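Local structure of probable 3-hydroxybutyryl-CoA dehydrogenase (Escherichia coli, 3MOG) at the interface of chains A and B. The protein catalyses the NAD-dependent oxidation of 3-hydroxyadipyl-CoA to 3-oxoadipyl-CoA in phenylacetate degradation. Coordinates in Å, arbitrary orientation; residue numbers count along the deposited sequence, not the author numbering. Chains: chain A/B, Probable 3-hydroxybutyryl-CoA dehydrogenase.

Contact 1: the interface of chains A and B. Residues chain A 252, 254; chain B 243, 250, 260-263, 266.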
ATOM      1  N   ALA A 252       9.390  -6.292   2.055  1.00 42.79           N
ATOM      2  CA  ALA A 252       9.236  -7.529   2.841  1.00 46.57           C
ATOM      3  C   ALA A 252       8.099  -7.424   3.848  1.00 46.67           C
ATOM      4  O   ALA A 252       7.578  -8.439   4.335  1.00 47.86           O
ATOM      5  CB  ALA A 252      10.550  -7.910   3.534  1.00 43.21           C
ATOM      6  N   TRP A 254       5.332  -6.204   2.824  1.00 48.87           N
ATOM      7  CA  TRP A 254       4.318  -5.951   1.776  1.00 53.10           C
ATOM      8  C   TRP A 254       3.860  -4.501   1.687  1.00 49.94           C
ATOM      9  O   TRP A 254       2.666  -4.212   1.750  1.00 47.44           O
ATOM     10  CB  TRP A 254       3.111  -6.902   1.901  1.00 45.33           C
ATOM     11  CG  TRP A 254       3.528  -8.312   1.830  1.00 50.21           C
ATOM     12  CD1 TRP A 254       3.995  -8.979   0.725  1.00 52.48           C
ATOM     13  CD2 TRP A 254       3.571  -9.241   2.909  1.00 46.64           C
ATOM     14  NE1 TRP A 254       4.312 -10.269   1.054  1.00 50.70           N
ATOM     15  CE2 TRP A 254       4.062 -10.459   2.388  1.00 54.00           C
ATOM     16  CE3 TRP A 254       3.234  -9.171   4.266  1.00 44.38           C
ATOM     17  CZ2 TRP A 254       4.219 -11.593   3.173  1.00 44.67           C
ATOM     18  CZ3 TRP A 254       3.395 -10.298   5.048  1.00 53.74           C
ATOM     19  CH2 TRP A 254       3.876 -11.498   4.496  1.00 55.13           C
TER
ATOM     20  N   PHE B 243      -1.993 -19.699   1.239  1.00 57.83           N
ATOM     21  CA  PHE B 243      -1.099 -18.532   1.191  1.00 51.16           C
ATOM     22  C   PHE B 243      -1.019 -17.937  -0.218  1.00 52.64           C
ATOM     23  O   PHE B 243      -1.027 -16.714  -0.368  1.00 49.18           O
ATOM     24  CB  PHE B 243       0.294 -18.873   1.739  1.00 53.83           C
ATOM     25  CG  PHE B 243       1.274 -17.720   1.727  1.00 55.55           C
ATOM     26  CD1 PHE B 243       1.208 -16.711   2.696  1.00 45.72           C
ATOM     27  CD2 PHE B 243       2.273 -17.649   0.754  1.00 58.90           C
ATOM     28  CE1 PHE B 243       2.122 -15.656   2.687  1.00 42.76           C
ATOM     29  CE2 PHE B 243       3.187 -16.586   0.730  1.00 57.99           C
ATOM     30  CZ  PHE B 243       3.112 -15.595   1.697  1.00 48.22           C
ATOM     31  N   PHE B 250      -4.716 -10.234  -2.695  1.00 46.38           N
ATOM     32  CA  PHE B 250      -3.978  -9.057  -2.223  1.00 42.00           C
ATOM     33  C   PHE B 250      -3.338  -8.273  -3.372  1.00 40.15           C
ATOM     34  O   PHE B 250      -3.580  -7.083  -3.517  1.00 44.62           O
ATOM     35  CB  PHE B 250      -2.918  -9.503  -1.204  1.00 39.18           C
ATOM     36  CG  PHE B 250      -1.994  -8.404  -0.729  1.00 53.34           C
ATOM     37  CD1 PHE B 250      -2.445  -7.427   0.172  1.00 51.95           C
ATOM     38  CD2 PHE B 250      -0.652  -8.377  -1.140  1.00 50.65           C
ATOM     39  CE1 PHE B 250      -1.586  -6.421   0.636  1.00 45.89           C
ATOM     40  CE2 PHE B 250       0.223  -7.378  -0.686  1.00 54.59           C
ATOM     41  CZ  PHE B 250      -0.244  -6.398   0.212  1.00 51.23           C
ATOM     42  N   LEU B 260      -4.090  -8.208   3.358  1.00 48.42           N
ATOM     43  CA  LEU B 260      -2.643  -8.337   3.642  1.00 47.91           C
ATOM     44  C   LEU B 260      -2.260  -9.761   4.015  1.00 47.91           C
ATOM     45  O   LEU B 260      -2.949 -10.365   4.826  1.00 49.59           O
ATOM     46  CB  LEU B 260      -2.252  -7.432   4.802  1.00 47.56           C
ATOM     47  CG  LEU B 260      -0.781  -7.175   5.150  1.00 50.71           C
ATOM     48  CD1 LEU B 260      -0.058  -6.479   4.013  1.00 46.05           C
ATOM     49  CD2 LEU B 260      -0.688  -6.336   6.438  1.00 45.33           C
ATOM     50  N   PRO B 261      -1.170 -10.298   3.428  1.00 46.97           N
ATOM     51  CA  PRO B 261      -0.683 -11.599   3.909  1.00 49.15           C
ATOM     52  C   PRO B 261       0.013 -11.492   5.267  1.00 49.28           C
ATOM     53  O   PRO B 261       0.213 -10.390   5.799  1.00 50.40           O
ATOM     54  CB  PRO B 261       0.307 -12.062   2.811  1.00 45.15           C
ATOM     55  CG  PRO B 261       0.081 -11.156   1.655  1.00 47.81           C
ATOM     56  CD  PRO B 261      -0.416  -9.844   2.248  1.00 46.23           C
ATOM     57  N   SER B 262       0.360 -12.647   5.816  1.00 50.16           N
ATOM     58  CA  SER B 262       0.926 -12.751   7.144  1.00 49.16           C
ATOM     59  C   SER B 262       2.307 -13.372   7.063  1.00 52.07           C
ATOM     60  O   SER B 262       2.511 -14.369   6.349  1.00 45.21           O
ATOM     61  CB  SER B 262       0.047 -13.638   8.007  1.00 49.05           C
ATOM     62  OG  SER B 262       0.773 -14.137   9.120  1.00 54.19           O
ATOM     63  N   LEU B 263       3.234 -12.796   7.823  1.00 46.16           N
ATOM     64  CA  LEU B 263       4.604 -13.281   7.882  1.00 48.22           C
ATOM     65  C   LEU B 263       4.683 -14.654   8.533  1.00 50.69           C
ATOM     66  O   LEU B 263       5.584 -15.428   8.232  1.00 51.23           O
ATOM     67  CB  LEU B 263       5.486 -12.312   8.667  1.00 49.28           C
ATOM     68  CG  LEU B 263       5.834 -10.965   8.026  1.00 46.31           C
ATOM     69  CD1 LEU B 263       6.628 -10.158   9.035  1.00 54.29           C
ATOM     70  CD2 LEU B 263       6.630 -11.140   6.756  1.00 46.59           C
ATOM     71  N   GLN B 266       3.704 -17.073   5.925  1.00 53.86           N
ATOM     72  CA  GLN B 266       4.793 -17.088   4.961  1.00 51.92           C
ATOM     73  C   GLN B 266       5.938 -17.975   5.455  1.00 53.63           C
ATOM     74  O   GLN B 266       6.487 -18.746   4.680  1.00 50.91           O
ATOM     75  CB  GLN B 266       5.321 -15.683   4.683  1.00 52.88           C
ATOM     76  CG  GLN B 266       6.290 -15.637   3.498  1.00 51.49           C
ATOM     77  CD  GLN B 266       6.894 -14.267   3.252  1.00 59.31           C
ATOM     78  OE1 GLN B 266       6.972 -13.812   2.111  1.00 54.09           O
ATOM     79  NE2 GLN B 266       7.343 -13.610   4.319  1.00 52.67           N
TER
HETATM   80  O   HOH W   1       8.244 -11.085   3.610  1.00 48.90           O
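With chi1 at -58°, CG of A:Trp254 lies beside its backbone N and the indole projects into chain B, while B:Phe250, its CG opposite the backbone N, swings its ring end against the base of the same side chain. The site is a knob-in-socket contact between subunits of a trimeric 3-hydroxyacyl-CoA dehydrogenase, both sides coming from the helical C-terminal domain. B:Pro261 lies under one face of the indole, CB standing 3.9 Å from the centroid of the six-membered ring in a CH-pi contact set toward the rim. At the root of the knob, CB of A:Trp254 touches B:Phe250 CZ and B:Leu260 CD1, each at 3.8 Å. Methyl CD2 of B:Leu263 lies 3.6 Å from CH2 of A:Trp254, the two side chains running past each other in opposite directions. The side chain of B:Gln266 likewise runs counter to the indole, its amide plane turned 46° from the ring. A water joins the carbonyl O of A:Ala252 to NE2 of B:Gln266, 2.8 Å from either atom. An alanine in place of A:Trp254 would probably keep the CB contact with B:Phe250 but leave a gap over B:Pro261 and beside the B:Gln266 amide and the B:Leu263 methyl.

Contact 2: the interface of chains A and B. Residues chain A 159-160; chain B 268, 273.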
ATOM      1  N   LEU A 159      12.457 -20.877  12.009  1.00 67.89           N
ATOM      2  CA  LEU A 159      11.367 -21.606  12.648  1.00 74.72           C
ATOM      3  C   LEU A 159      11.834 -22.934  13.282  1.00 76.49           C
ATOM      4  O   LEU A 159      11.269 -23.375  14.284  1.00 76.44           O
ATOM      5  CB  LEU A 159      10.223 -21.821  11.652  1.00 78.30           C
ATOM      6  CG  LEU A 159       8.771 -21.831  12.139  1.00 82.75           C
ATOM      7  CD1 LEU A 159       8.334 -20.495  12.798  1.00 80.31           C
ATOM      8  CD2 LEU A 159       7.876 -22.175  10.966  1.00 80.11           C
ATOM      9  N   ALA A 160      12.887 -23.536  12.723  1.00 79.02           N
ATOM     10  CA  ALA A 160      13.432 -24.803  13.237  1.00 81.01           C
ATOM     11  C   ALA A 160      14.556 -24.662  14.281  1.00 81.78           C
ATOM     12  O   ALA A 160      14.799 -25.605  15.036  1.00 82.14           O
ATOM     13  CB  ALA A 160      13.886 -25.701  12.083  1.00 77.67           C
TER
ATOM     14  N   LEU B 268       5.818 -20.570   7.543  1.00 52.70           N
ATOM     15  CA  LEU B 268       5.395 -21.964   7.398  1.00 55.37           C
ATOM     16  C   LEU B 268       5.570 -22.502   5.973  1.00 54.98           C
ATOM     17  O   LEU B 268       6.033 -23.638   5.788  1.00 53.96           O
ATOM     18  CB  LEU B 268       3.950 -22.156   7.863  1.00 47.04           C
ATOM     19  CG  LEU B 268       3.691 -21.949   9.349  1.00 49.00           C
ATOM     20  CD1 LEU B 268       2.208 -21.872   9.574  1.00 50.85           C
ATOM     21  CD2 LEU B 268       4.306 -23.033  10.224  1.00 45.35           C
ATOM     22  N   ARG B 273       6.698 -26.354   5.799  1.00 54.90           N
ATOM     23  CA  ARG B 273       5.717 -26.881   6.732  1.00 54.79           C
ATOM     24  C   ARG B 273       4.326 -26.604   6.178  1.00 60.08           C
ATOM     25  O   ARG B 273       3.658 -25.643   6.579  1.00 61.13           O
ATOM     26  CB  ARG B 273       5.889 -26.252   8.114  1.00 57.28           C
ATOM     27  CG  ARG B 273       7.195 -26.623   8.804  1.00 60.94           C
ATOM     28  CD  ARG B 273       7.259 -26.043  10.213  1.00 60.55           C
ATOM     29  NE  ARG B 273       8.595 -26.191  10.785  1.00 59.18           N
ATOM     30  CZ  ARG B 273       8.882 -26.037  12.072  1.00 56.95           C
ATOM     31  NH1 ARG B 273      10.129 -26.197  12.495  1.00 60.61           N
ATOM     32  NH2 ARG B 273       7.926 -25.720  12.938  1.00 55.62           N
TER
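A:Leu159 and A:Ala160 face B:Arg273 from a loop with a helix-like turn, phi -70° and psi -29° at the leucine and similar values at the alanine, which brings the leucine carbonyl toward the arginine. B:Arg273 lies in the loop shortly after helix 263-270, which carries B:Leu268. The arginine side chain is drawn out from CG to NE and reaches across to chain A, crossing A:Leu159 at a slant. Methyl CD2 of A:Leu159 sits over one face of the guanidinium, toward its rim and 3.7 Å above the plane. The same methyl also packs on the aliphatic part of the arginine, 4.0 Å from CD of B:Arg273, and meets CD2 of B:Leu268 at 3.7 Å. One leucine branch is thus held between the arginine and the helix side chain. At the end of the arginine, NH1 comes within 3.5 Å of the carbonyl O of A:Leu159, too long for a hydrogen bond but near enough for a favourable electrostatic approach, which would probably steady the guanidinium. NH1 also lies against A:Ala160, 3.7 Å from its CA and 3.8 Å from its CB, and the small side chain probably lets the guanidinium come close to the turn. The patch joins a loop of the NAD-binding domain of one subunit to the C-terminal domain of its neighbour, and so probably helps set how these domains sit against each other in the homotrimer.

Contact 3: the interface of chains A and B. Residues chain A 187, 252-254; chain B 263.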
ATOM      1  N   PRO A 187      11.694  -9.362   8.860  1.00 45.66           N
ATOM      2  CA  PRO A 187      12.400  -8.305   8.091  1.00 48.11           C
ATOM      3  C   PRO A 187      13.103  -7.256   8.963  1.00 43.22           C
ATOM      4  O   PRO A 187      12.533  -6.767   9.942  1.00 41.49           O
ATOM      5  CB  PRO A 187      11.280  -7.662   7.253  1.00 49.47           C
ATOM      6  CG  PRO A 187      10.234  -8.733   7.117  1.00 46.12           C
ATOM      7  CD  PRO A 187      10.339  -9.626   8.322  1.00 48.95           C
ATOM      8  N   ALA A 252       9.390  -6.292   2.055  1.00 42.79           N
ATOM      9  CA  ALA A 252       9.236  -7.529   2.841  1.00 46.57           C
ATOM     10  C   ALA A 252       8.099  -7.424   3.848  1.00 46.67           C
ATOM     11  O   ALA A 252       7.578  -8.439   4.335  1.00 47.86           O
ATOM     12  CB  ALA A 252      10.550  -7.910   3.534  1.00 43.21           C
ATOM     13  N   PHE A 253       7.688  -6.194   4.139  1.00 50.57           N
ATOM     14  CA  PHE A 253       6.500  -5.964   4.952  1.00 45.21           C
ATOM     15  C   PHE A 253       5.299  -5.664   4.039  1.00 46.81           C
ATOM     16  O   PHE A 253       4.366  -4.980   4.436  1.00 49.45           O
ATOM     17  CB  PHE A 253       6.735  -4.816   5.935  1.00 45.49           C
ATOM     18  CG  PHE A 253       7.430  -5.220   7.229  1.00 47.44           C
ATOM     19  CD1 PHE A 253       8.702  -4.746   7.522  1.00 45.27           C
ATOM     20  CD2 PHE A 253       6.798  -6.039   8.158  1.00 44.20           C
ATOM     21  CE1 PHE A 253       9.339  -5.075   8.720  1.00 47.82           C
ATOM     22  CE2 PHE A 253       7.424  -6.397   9.343  1.00 49.34           C
ATOM     23  CZ  PHE A 253       8.702  -5.917   9.634  1.00 48.92           C
ATOM     24  N   TRP A 254       5.332  -6.204   2.824  1.00 48.87           N
ATOM     25  CA  TRP A 254       4.318  -5.951   1.776  1.00 53.10           C
ATOM     26  C   TRP A 254       3.860  -4.501   1.687  1.00 49.94           C
ATOM     27  O   TRP A 254       2.666  -4.212   1.750  1.00 47.44           O
ATOM     28  CB  TRP A 254       3.111  -6.902   1.901  1.00 45.33           C
ATOM     29  CG  TRP A 254       3.528  -8.312   1.830  1.00 50.21           C
ATOM     30  CD1 TRP A 254       3.995  -8.979   0.725  1.00 52.48           C
ATOM     31  CD2 TRP A 254       3.571  -9.241   2.909  1.00 46.64           C
ATOM     32  NE1 TRP A 254       4.312 -10.269   1.054  1.00 50.70           N
ATOM     33  CE2 TRP A 254       4.062 -10.459   2.388  1.00 54.00           C
ATOM     34  CE3 TRP A 254       3.234  -9.171   4.266  1.00 44.38           C
ATOM     35  CZ2 TRP A 254       4.219 -11.593   3.173  1.00 44.67           C
ATOM     36  CZ3 TRP A 254       3.395 -10.298   5.048  1.00 53.74           C
ATOM     37  CH2 TRP A 254       3.876 -11.498   4.496  1.00 55.13           C
TER
ATOM     38  N   LEU B 263       3.234 -12.796   7.823  1.00 46.16           N
ATOM     39  CA  LEU B 263       4.604 -13.281   7.882  1.00 48.22           C
ATOM     40  C   LEU B 263       4.683 -14.654   8.533  1.00 50.69           C
ATOM     41  O   LEU B 263       5.584 -15.428   8.232  1.00 51.23           O
ATOM     42  CB  LEU B 263       5.486 -12.312   8.667  1.00 49.28           C
ATOM     43  CG  LEU B 263       5.834 -10.965   8.026  1.00 46.31           C
ATOM     44  CD1 LEU B 263       6.628 -10.158   9.035  1.00 54.29           C
ATOM     45  CD2 LEU B 263       6.630 -11.140   6.756  1.00 46.59           C
TER
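Apolar contacts dominate where B:Leu263, the first residue of helix 263-270, enters a pocket formed by A:Pro187, A:Phe253 and A:Trp254 in this subunit contact of the 3-hydroxyacyl-CoA dehydrogenase trimer. The two methyls of the leucine divide the pocket. CD1 points to the proline and phenylalanine, while CD2 turns to the tryptophan side. The proline ring and the leucine point toward each other, ring carbon CD of A:Pro187 standing 3.8 Å from CD1 of B:Leu263. A:Phe253 crosses the leucine at about a right angle and offers CE2, 3.9 Å from the same methyl. Packing within chain A shapes this wall: CG of A:Pro187 lies over the centre of the A:Phe253 ring, 4.0 Å above its plane, which probably helps to hold the ring in place. The phenylalanine takes chi1 -84°, with CG opposite its carbonyl carbon, and this directs the ring toward the proline, away from the indole of the next residue. Two backbone polar atoms also lie near the indole. The carbonyl O of A:Ala252 stands 4.3 Å above the plane of the A:Trp254 ring, over its centre. At the edge of that ring, and in its plane, lies the backbone N of B:Leu263, 3.6 Å from CH2 of A:Trp254.

Contacts 1 and 3 are neighbouring parts of one surface, their C-alpha centres about 7 Å apart and A:Ala252, A:Trp254 and B:Leu263 common to both, so that each chain fits a side chain into the other. Contact 2 lies about 16 Å from each of them, yet helix 263-270 of chain B contributes to all three. This helix therefore touches both the NAD-binding and the C-terminal regions of chain A, which may couple their relative placement to assembly of the homotrimer. The two chains do not meet by a strict two-fold axis, as befits a homotrimer.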